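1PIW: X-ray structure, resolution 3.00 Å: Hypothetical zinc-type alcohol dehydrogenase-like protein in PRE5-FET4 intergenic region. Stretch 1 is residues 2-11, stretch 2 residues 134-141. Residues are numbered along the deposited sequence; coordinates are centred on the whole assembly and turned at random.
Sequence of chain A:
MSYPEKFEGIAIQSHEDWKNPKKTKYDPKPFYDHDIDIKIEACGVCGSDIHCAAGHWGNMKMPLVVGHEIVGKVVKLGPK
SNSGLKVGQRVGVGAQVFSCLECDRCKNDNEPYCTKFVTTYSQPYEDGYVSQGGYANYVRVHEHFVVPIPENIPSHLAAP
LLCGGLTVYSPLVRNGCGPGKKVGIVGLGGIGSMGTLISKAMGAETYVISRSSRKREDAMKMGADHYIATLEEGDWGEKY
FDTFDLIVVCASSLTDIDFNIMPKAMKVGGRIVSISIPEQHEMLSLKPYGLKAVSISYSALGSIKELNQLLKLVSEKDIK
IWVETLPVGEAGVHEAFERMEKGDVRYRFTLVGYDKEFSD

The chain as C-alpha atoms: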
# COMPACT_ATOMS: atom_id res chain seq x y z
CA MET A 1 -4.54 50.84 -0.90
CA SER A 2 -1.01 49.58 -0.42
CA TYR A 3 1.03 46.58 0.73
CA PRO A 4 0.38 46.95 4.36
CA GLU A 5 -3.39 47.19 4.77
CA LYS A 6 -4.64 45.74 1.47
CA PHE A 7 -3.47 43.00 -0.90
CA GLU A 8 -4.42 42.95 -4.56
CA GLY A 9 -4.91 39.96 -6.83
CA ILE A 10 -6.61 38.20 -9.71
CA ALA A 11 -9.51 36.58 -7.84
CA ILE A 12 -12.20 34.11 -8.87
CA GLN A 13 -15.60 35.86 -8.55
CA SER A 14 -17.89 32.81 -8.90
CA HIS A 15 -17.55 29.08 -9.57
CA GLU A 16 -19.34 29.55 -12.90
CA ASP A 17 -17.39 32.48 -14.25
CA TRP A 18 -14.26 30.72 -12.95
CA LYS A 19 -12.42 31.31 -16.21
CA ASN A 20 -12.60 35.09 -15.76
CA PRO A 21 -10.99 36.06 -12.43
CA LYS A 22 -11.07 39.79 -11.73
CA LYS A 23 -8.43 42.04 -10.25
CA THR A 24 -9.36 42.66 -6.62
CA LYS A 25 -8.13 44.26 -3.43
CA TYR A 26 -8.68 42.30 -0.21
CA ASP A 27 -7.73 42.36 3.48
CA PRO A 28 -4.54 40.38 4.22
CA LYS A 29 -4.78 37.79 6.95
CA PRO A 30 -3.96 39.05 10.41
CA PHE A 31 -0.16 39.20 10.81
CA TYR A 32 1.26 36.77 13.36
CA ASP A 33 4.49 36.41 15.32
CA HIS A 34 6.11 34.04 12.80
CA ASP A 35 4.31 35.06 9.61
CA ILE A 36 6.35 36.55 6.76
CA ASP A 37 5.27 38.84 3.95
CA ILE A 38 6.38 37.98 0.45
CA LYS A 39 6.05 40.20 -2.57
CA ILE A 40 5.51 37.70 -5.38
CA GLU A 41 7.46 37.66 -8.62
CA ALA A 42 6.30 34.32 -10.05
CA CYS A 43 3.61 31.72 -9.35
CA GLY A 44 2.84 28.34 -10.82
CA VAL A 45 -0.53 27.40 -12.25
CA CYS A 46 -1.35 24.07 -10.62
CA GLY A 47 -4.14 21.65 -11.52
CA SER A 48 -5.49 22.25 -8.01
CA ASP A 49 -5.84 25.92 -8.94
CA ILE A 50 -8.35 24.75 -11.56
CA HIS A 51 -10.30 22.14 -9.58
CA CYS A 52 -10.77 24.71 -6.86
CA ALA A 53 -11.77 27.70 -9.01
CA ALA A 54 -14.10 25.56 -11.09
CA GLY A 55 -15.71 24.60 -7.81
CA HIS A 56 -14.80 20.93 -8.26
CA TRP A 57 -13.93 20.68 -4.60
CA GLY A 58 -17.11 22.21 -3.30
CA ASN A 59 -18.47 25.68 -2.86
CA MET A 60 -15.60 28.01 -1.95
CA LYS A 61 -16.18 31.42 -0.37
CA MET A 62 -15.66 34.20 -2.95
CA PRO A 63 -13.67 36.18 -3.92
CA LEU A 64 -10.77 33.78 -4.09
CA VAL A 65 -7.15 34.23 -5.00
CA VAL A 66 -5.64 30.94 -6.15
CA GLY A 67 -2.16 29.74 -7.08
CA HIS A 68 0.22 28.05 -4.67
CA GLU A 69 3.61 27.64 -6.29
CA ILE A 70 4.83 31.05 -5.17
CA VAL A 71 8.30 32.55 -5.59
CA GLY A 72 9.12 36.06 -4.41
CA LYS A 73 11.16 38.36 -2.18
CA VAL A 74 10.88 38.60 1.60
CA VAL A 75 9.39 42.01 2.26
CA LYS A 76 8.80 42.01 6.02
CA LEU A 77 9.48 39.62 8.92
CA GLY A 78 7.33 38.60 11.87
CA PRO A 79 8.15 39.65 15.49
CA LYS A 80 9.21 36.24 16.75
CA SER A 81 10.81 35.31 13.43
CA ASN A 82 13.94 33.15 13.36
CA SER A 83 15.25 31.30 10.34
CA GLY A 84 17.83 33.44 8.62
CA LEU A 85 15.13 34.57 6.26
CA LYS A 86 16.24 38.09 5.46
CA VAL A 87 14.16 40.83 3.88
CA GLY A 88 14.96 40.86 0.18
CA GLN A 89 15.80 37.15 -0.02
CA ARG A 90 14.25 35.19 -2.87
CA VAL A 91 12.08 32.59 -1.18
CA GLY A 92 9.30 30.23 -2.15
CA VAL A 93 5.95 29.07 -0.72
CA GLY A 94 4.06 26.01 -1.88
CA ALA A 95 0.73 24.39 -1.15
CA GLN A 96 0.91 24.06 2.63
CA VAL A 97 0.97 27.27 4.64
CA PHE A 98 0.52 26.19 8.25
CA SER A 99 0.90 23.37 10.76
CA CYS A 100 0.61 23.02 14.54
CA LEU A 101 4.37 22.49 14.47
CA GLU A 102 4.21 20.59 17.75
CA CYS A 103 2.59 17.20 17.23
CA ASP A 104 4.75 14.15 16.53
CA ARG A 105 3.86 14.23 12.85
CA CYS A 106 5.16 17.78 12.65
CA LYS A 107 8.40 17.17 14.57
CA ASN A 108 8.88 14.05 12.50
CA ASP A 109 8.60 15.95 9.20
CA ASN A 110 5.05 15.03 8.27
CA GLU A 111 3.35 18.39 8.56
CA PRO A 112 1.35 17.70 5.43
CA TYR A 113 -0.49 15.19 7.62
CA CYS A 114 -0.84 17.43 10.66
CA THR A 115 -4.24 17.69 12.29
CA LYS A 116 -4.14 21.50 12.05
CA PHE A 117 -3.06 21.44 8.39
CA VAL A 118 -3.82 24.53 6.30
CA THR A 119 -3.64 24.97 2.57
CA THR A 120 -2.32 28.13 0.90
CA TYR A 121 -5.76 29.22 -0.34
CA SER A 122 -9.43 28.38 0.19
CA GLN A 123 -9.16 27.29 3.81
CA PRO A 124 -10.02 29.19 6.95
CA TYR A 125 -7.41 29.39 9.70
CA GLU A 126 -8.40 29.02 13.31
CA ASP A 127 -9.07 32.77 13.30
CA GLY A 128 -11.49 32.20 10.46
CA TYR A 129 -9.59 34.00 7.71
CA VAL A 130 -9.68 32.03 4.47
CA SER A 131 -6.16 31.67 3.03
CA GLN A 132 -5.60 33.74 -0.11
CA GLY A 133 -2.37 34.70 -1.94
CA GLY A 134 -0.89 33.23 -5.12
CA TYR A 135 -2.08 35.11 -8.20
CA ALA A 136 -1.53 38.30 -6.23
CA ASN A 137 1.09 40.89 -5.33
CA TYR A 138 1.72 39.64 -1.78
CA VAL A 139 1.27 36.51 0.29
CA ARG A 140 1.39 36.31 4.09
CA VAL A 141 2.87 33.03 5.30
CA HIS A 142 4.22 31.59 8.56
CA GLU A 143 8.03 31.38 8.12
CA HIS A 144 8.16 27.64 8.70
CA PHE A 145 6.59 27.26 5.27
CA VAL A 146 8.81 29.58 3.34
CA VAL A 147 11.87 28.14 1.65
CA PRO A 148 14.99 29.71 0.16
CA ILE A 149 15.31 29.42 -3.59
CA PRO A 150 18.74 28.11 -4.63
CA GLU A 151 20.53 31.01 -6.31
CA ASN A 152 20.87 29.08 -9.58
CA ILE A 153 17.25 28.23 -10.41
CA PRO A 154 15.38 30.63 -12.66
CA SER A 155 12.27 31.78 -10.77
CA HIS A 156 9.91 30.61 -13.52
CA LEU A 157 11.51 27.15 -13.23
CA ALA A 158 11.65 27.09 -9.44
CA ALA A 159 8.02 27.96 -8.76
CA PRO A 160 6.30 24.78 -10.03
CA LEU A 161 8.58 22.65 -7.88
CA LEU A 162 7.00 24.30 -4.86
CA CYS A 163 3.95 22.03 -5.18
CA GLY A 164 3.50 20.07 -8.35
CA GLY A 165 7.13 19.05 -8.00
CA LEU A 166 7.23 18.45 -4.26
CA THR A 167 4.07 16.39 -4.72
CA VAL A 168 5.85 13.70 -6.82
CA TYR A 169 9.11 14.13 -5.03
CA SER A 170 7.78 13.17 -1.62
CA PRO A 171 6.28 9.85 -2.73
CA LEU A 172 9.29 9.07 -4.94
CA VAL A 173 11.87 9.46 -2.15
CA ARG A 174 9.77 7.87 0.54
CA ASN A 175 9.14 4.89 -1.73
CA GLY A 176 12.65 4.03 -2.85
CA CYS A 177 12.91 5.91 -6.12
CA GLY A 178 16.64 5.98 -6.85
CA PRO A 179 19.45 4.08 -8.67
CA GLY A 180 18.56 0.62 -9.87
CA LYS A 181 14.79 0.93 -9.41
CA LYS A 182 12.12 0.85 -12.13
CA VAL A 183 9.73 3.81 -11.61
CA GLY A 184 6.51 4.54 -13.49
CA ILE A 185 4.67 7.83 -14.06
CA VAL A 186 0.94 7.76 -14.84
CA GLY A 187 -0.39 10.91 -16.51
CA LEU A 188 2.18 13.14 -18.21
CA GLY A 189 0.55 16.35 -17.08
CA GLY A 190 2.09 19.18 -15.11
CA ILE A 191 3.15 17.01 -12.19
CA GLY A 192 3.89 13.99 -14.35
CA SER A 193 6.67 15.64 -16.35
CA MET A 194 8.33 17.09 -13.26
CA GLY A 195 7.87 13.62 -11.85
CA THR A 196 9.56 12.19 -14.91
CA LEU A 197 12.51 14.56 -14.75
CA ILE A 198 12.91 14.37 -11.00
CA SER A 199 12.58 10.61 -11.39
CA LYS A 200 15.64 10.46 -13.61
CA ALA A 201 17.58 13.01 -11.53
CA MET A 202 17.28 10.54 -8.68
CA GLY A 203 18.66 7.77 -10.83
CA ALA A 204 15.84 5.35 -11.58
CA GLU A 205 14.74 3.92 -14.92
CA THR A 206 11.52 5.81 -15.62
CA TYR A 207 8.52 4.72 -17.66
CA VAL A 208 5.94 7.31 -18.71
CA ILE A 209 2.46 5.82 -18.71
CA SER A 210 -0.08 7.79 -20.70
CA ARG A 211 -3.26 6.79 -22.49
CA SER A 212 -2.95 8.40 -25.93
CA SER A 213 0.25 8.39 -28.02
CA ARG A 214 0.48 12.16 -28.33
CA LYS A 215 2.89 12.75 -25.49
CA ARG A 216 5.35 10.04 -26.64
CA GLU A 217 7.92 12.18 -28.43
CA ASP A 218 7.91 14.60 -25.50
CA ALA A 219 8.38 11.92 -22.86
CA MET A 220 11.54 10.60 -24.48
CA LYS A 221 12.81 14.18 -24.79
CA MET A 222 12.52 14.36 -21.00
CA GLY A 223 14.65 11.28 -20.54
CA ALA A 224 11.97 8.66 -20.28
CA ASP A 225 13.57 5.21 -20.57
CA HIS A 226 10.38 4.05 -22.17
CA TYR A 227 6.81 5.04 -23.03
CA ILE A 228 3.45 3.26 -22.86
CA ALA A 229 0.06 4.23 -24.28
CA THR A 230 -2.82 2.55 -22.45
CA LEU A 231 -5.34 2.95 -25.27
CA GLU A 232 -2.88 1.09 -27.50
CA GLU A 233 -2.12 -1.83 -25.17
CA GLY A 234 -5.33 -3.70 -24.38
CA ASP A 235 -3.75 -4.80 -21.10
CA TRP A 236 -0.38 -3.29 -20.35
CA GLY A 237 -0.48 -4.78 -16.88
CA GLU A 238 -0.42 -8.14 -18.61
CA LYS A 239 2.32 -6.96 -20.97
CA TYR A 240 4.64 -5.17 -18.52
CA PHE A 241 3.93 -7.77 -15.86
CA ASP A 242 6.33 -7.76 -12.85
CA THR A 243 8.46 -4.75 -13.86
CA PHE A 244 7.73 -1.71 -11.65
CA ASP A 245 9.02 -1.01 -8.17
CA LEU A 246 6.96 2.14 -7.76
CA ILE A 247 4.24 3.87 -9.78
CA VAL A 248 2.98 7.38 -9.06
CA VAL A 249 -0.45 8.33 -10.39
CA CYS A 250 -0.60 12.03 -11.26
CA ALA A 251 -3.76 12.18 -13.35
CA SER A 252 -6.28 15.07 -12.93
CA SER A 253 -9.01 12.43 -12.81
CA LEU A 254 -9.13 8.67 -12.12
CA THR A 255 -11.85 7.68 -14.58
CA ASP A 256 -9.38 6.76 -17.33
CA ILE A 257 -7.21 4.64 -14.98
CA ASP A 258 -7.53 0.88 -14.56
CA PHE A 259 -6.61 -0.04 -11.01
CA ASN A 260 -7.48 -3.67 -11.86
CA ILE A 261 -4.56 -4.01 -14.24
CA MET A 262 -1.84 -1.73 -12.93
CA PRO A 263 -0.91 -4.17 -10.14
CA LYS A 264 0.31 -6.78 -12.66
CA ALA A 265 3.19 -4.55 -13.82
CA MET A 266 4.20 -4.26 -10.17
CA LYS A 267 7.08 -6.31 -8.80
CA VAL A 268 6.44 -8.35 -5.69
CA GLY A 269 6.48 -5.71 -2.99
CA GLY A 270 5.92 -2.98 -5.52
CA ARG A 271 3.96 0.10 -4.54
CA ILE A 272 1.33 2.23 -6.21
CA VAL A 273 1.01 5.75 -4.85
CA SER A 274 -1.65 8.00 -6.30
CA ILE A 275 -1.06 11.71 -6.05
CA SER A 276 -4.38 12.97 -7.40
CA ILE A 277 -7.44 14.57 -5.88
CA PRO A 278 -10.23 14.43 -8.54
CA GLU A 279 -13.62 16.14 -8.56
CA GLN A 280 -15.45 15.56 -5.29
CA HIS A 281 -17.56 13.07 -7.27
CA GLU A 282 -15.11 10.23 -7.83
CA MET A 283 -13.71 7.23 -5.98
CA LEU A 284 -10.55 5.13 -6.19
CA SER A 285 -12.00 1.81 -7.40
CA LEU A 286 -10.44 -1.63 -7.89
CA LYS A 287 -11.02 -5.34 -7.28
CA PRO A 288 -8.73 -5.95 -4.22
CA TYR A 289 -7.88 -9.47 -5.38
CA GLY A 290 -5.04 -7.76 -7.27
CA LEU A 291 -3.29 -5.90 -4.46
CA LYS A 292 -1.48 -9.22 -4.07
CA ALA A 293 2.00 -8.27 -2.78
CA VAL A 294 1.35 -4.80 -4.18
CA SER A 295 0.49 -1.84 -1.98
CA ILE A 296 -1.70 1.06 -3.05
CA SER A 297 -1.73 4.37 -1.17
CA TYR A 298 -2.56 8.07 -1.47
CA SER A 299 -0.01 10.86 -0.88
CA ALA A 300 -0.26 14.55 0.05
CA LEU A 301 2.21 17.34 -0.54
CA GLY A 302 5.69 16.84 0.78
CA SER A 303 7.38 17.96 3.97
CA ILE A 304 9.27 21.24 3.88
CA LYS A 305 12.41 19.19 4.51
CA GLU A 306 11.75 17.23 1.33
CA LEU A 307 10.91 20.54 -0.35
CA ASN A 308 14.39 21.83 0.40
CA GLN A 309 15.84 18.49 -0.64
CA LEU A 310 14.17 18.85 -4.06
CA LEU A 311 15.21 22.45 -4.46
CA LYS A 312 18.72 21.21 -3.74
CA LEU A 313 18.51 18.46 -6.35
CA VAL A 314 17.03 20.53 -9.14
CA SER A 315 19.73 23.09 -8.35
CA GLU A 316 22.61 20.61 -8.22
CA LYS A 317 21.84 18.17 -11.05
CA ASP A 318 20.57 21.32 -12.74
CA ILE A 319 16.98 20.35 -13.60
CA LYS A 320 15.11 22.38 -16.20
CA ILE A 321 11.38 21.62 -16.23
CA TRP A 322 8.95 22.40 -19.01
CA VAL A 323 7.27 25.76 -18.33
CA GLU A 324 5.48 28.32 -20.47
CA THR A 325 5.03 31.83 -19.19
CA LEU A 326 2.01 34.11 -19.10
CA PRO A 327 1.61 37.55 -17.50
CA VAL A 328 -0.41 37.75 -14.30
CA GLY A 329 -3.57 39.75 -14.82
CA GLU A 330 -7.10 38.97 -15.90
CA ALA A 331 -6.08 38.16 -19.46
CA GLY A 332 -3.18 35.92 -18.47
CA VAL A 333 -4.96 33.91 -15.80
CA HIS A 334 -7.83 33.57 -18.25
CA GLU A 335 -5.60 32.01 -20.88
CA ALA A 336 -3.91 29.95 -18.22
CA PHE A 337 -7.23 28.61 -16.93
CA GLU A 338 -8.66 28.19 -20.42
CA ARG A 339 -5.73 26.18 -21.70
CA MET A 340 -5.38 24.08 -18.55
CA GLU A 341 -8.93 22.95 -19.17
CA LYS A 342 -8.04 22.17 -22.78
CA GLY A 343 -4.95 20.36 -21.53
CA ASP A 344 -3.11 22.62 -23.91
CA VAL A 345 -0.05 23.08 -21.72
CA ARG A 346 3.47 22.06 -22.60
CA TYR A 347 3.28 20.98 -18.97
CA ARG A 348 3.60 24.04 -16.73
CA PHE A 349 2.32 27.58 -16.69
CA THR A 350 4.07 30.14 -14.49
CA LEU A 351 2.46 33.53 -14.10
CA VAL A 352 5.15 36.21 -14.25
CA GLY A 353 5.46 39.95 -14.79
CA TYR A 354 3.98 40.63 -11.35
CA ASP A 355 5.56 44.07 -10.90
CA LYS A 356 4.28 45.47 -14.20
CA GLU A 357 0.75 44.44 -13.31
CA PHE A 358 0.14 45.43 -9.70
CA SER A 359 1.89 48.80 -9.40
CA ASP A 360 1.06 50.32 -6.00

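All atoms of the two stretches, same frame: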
# COMPACT_ATOMS: atom_id res chain seq x y z
N SER A 2 -2.34 50.10 -0.18
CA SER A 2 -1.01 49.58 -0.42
C SER A 2 -0.63 48.41 0.47
O SER A 2 -1.29 48.11 1.46
CB SER A 2 0.03 50.70 -0.28
OG SER A 2 0.08 51.48 -1.46
N TYR A 3 0.47 47.76 0.07
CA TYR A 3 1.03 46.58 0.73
C TYR A 3 0.77 46.34 2.21
O TYR A 3 0.76 45.20 2.67
CB TYR A 3 2.54 46.50 0.52
CG TYR A 3 3.20 45.73 1.63
CD1 TYR A 3 3.59 46.36 2.81
CD2 TYR A 3 3.29 44.34 1.58
CE1 TYR A 3 4.03 45.64 3.91
CE2 TYR A 3 3.73 43.61 2.67
CZ TYR A 3 4.10 44.26 3.83
OH TYR A 3 4.53 43.52 4.90
N PRO A 4 0.60 47.40 2.99
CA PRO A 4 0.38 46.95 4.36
C PRO A 4 -1.05 46.54 4.68
O PRO A 4 -1.29 45.43 5.12
CB PRO A 4 0.87 48.13 5.20
CG PRO A 4 0.57 49.31 4.30
CD PRO A 4 1.02 48.82 2.95
N GLU A 5 -1.99 47.44 4.43
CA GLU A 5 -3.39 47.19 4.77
C GLU A 5 -4.25 46.42 3.77
O GLU A 5 -5.26 45.83 4.16
CB GLU A 5 -4.07 48.51 5.13
CG GLU A 5 -3.56 49.14 6.43
CD GLU A 5 -2.91 50.50 6.22
OE1 GLU A 5 -1.99 50.60 5.38
OE2 GLU A 5 -3.32 51.46 6.89
N LYS A 6 -3.87 46.44 2.50
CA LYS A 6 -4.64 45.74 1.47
C LYS A 6 -3.75 44.99 0.50
O LYS A 6 -2.68 45.47 0.13
CB LYS A 6 -5.51 46.72 0.68
CG LYS A 6 -7.01 46.58 0.89
CD LYS A 6 -7.44 47.16 2.22
CE LYS A 6 -8.96 47.34 2.32
NZ LYS A 6 -9.72 46.07 2.44
N PHE A 7 -4.20 43.81 0.08
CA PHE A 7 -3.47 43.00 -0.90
C PHE A 7 -4.31 43.02 -2.16
O PHE A 7 -5.54 43.10 -2.09
CB PHE A 7 -3.33 41.55 -0.43
CG PHE A 7 -2.18 41.30 0.51
CD1 PHE A 7 -2.02 40.05 1.09
CD2 PHE A 7 -1.27 42.29 0.81
CE1 PHE A 7 -0.97 39.79 1.95
CE2 PHE A 7 -0.21 42.04 1.67
CZ PHE A 7 -0.06 40.79 2.24
N GLU A 8 -3.67 42.96 -3.32
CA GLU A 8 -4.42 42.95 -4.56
C GLU A 8 -4.15 41.66 -5.30
O GLU A 8 -3.08 41.07 -5.14
CB GLU A 8 -4.04 44.14 -5.43
CG GLU A 8 -4.97 44.31 -6.61
CD GLU A 8 -4.71 45.57 -7.40
OE1 GLU A 8 -3.55 45.78 -7.83
OE2 GLU A 8 -5.66 46.35 -7.59
N GLY A 9 -5.11 41.20 -6.09
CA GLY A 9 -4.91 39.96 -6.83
C GLY A 9 -5.99 39.60 -7.82
O GLY A 9 -7.08 40.15 -7.81
N ILE A 10 -5.67 38.66 -8.71
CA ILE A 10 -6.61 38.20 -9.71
C ILE A 10 -7.45 37.13 -9.02
O ILE A 10 -7.02 35.98 -8.92
CB ILE A 10 -5.87 37.59 -10.89
CG1 ILE A 10 -4.67 38.48 -11.24
CG2 ILE A 10 -6.80 37.46 -12.07
CD1 ILE A 10 -5.04 39.91 -11.49
N ALA A 11 -8.64 37.51 -8.57
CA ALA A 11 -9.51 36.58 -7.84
C ALA A 11 -10.78 36.08 -8.51
O ALA A 11 -11.52 36.83 -9.13
CB ALA A 11 -9.87 37.21 -6.50
N GLY A 134 -1.15 34.03 -3.94
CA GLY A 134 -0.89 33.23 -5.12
C GLY A 134 -0.85 34.10 -6.38
O GLY A 134 0.21 34.61 -6.77
N TYR A 135 -2.00 34.26 -7.02
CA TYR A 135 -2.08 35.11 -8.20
C TYR A 135 -2.29 36.52 -7.66
O TYR A 135 -3.26 37.19 -8.01
CB TYR A 135 -3.28 34.74 -9.08
CG TYR A 135 -3.28 33.35 -9.68
CD1 TYR A 135 -2.30 32.43 -9.35
CD2 TYR A 135 -4.30 32.95 -10.54
CE1 TYR A 135 -2.34 31.14 -9.86
CE2 TYR A 135 -4.35 31.67 -11.05
CZ TYR A 135 -3.36 30.76 -10.70
OH TYR A 135 -3.41 29.47 -11.15
N ALA A 136 -1.40 36.97 -6.79
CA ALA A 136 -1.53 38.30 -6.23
C ALA A 136 -0.17 38.94 -6.07
O ALA A 136 0.83 38.35 -6.43
CB ALA A 136 -2.24 38.22 -4.90
N ASN A 137 -0.14 40.15 -5.52
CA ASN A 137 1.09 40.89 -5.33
C ASN A 137 1.85 40.54 -4.05
O ASN A 137 3.07 40.72 -3.96
CB ASN A 137 0.80 42.39 -5.36
CG ASN A 137 -0.23 42.82 -4.33
OD1 ASN A 137 -0.53 44.00 -4.19
ND2 ASN A 137 -0.78 41.85 -3.60
N TYR A 138 1.12 40.03 -3.05
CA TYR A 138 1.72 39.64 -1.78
C TYR A 138 1.04 38.43 -1.16
O TYR A 138 -0.15 38.19 -1.36
CB TYR A 138 1.64 40.78 -0.75
CG TYR A 138 2.36 42.04 -1.12
CD1 TYR A 138 1.68 43.11 -1.66
CD2 TYR A 138 3.74 42.15 -0.95
CE1 TYR A 138 2.34 44.28 -2.03
CE2 TYR A 138 4.42 43.32 -1.32
CZ TYR A 138 3.71 44.37 -1.86
OH TYR A 138 4.36 45.52 -2.26
N VAL A 139 1.81 37.67 -0.39
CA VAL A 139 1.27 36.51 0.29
C VAL A 139 1.84 36.59 1.70
O VAL A 139 2.99 36.96 1.89
CB VAL A 139 1.69 35.19 -0.39
CG1 VAL A 139 3.16 34.92 -0.17
CG2 VAL A 139 0.84 34.06 0.14
N ARG A 140 1.00 36.27 2.68
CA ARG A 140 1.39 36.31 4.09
C ARG A 140 1.45 34.88 4.57
O ARG A 140 0.42 34.22 4.68
CB ARG A 140 0.36 37.10 4.88
CG ARG A 140 0.60 37.14 6.37
CD ARG A 140 -0.03 38.39 6.96
NE ARG A 140 0.57 39.58 6.37
CZ ARG A 140 0.02 40.78 6.41
NH1 ARG A 140 -1.15 40.95 7.02
NH2 ARG A 140 0.64 41.81 5.86
N VAL A 141 2.66 34.41 4.88
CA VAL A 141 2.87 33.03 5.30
C VAL A 141 3.81 32.83 6.47
O VAL A 141 4.87 33.44 6.54
CB VAL A 141 3.43 32.22 4.12
CG1 VAL A 141 3.44 30.74 4.46
CG2 VAL A 141 2.61 32.48 2.89

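The backbone sets the register here, and it does so over a very short span. Gly-9 and Ala-136 form a single beta bridge, their CA atoms 3.8 Å apart, and two main-chain hydrogen bonds flank it: Asn-137 N donates to Glu-8 O at 3.1 Å, and Ile-10 N donates to Tyr-135 O at 2.9 Å, both with nearly straight geometry. The bridge is a single one, and strands 7-11 and 138-141 run at 113° to one another, with axes 7.6 Å apart at closest approach. From Tyr-138 onward, side chains carry the contact.

Close packing at the bridge depends on Gly-9. A CB modelled at this position would point toward the other stretch and lie 2.8 Å from Ala-136 CB, a clash, and 3.1 Å from Tyr-135 O. Without it, Gly-9 CA approaches Tyr-135 O to 3.4 Å and Ala-136 CB to 3.7 Å. The rule is local: where two backbones meet this tightly, one partner has no side chain and the other has only a methyl.

Asn-137 adds a polar supplement to the bridge. Its chi1 is p, and the end of its side chain comes nearer to the first stretch than its CA-to-CB direction suggests, so that OD1 accepts a weak hydrogen bond from Glu-8 N at 3.4 Å. The amide thus meets the same residue whose carbonyl takes the Asn-137 backbone NH. Asn-137 ND2 also lies 2.9 Å from Glu-8 O, but the angle is too poor for a hydrogen bond.

The aromatic group centres on Tyr-138, whose CA-to-CB bond points toward the first stretch. Tyr-3 presents its edge to the Tyr-138 ring face, with centroids 4.6 Å apart and planes at 65°; Tyr-3 CD2 reaches Tyr-138 CE2 at 3.3 Å. Phe-7 meets the same residue differently. Their ring planes are near parallel, at 26°, but slid apart, and the space over the Phe-7 face is taken by Tyr-138 CB, 3.5 Å from the ring centroid and 20° off its normal. Tyr-138 thus meets Phe-7 through CB and part of its ring, and the same ring offers a face to the edge of Tyr-3.

Arg-140 extends the same packing. Its side chain bends at chi3, which is m, and its end comes nearer to the first stretch, placing Phe-7 CZ over one guanidinium face, 3.8 Å from Arg-140 NH2. Its nitrogens are hydrogen-bonded elsewhere in the structure, leaving that face available to the ring.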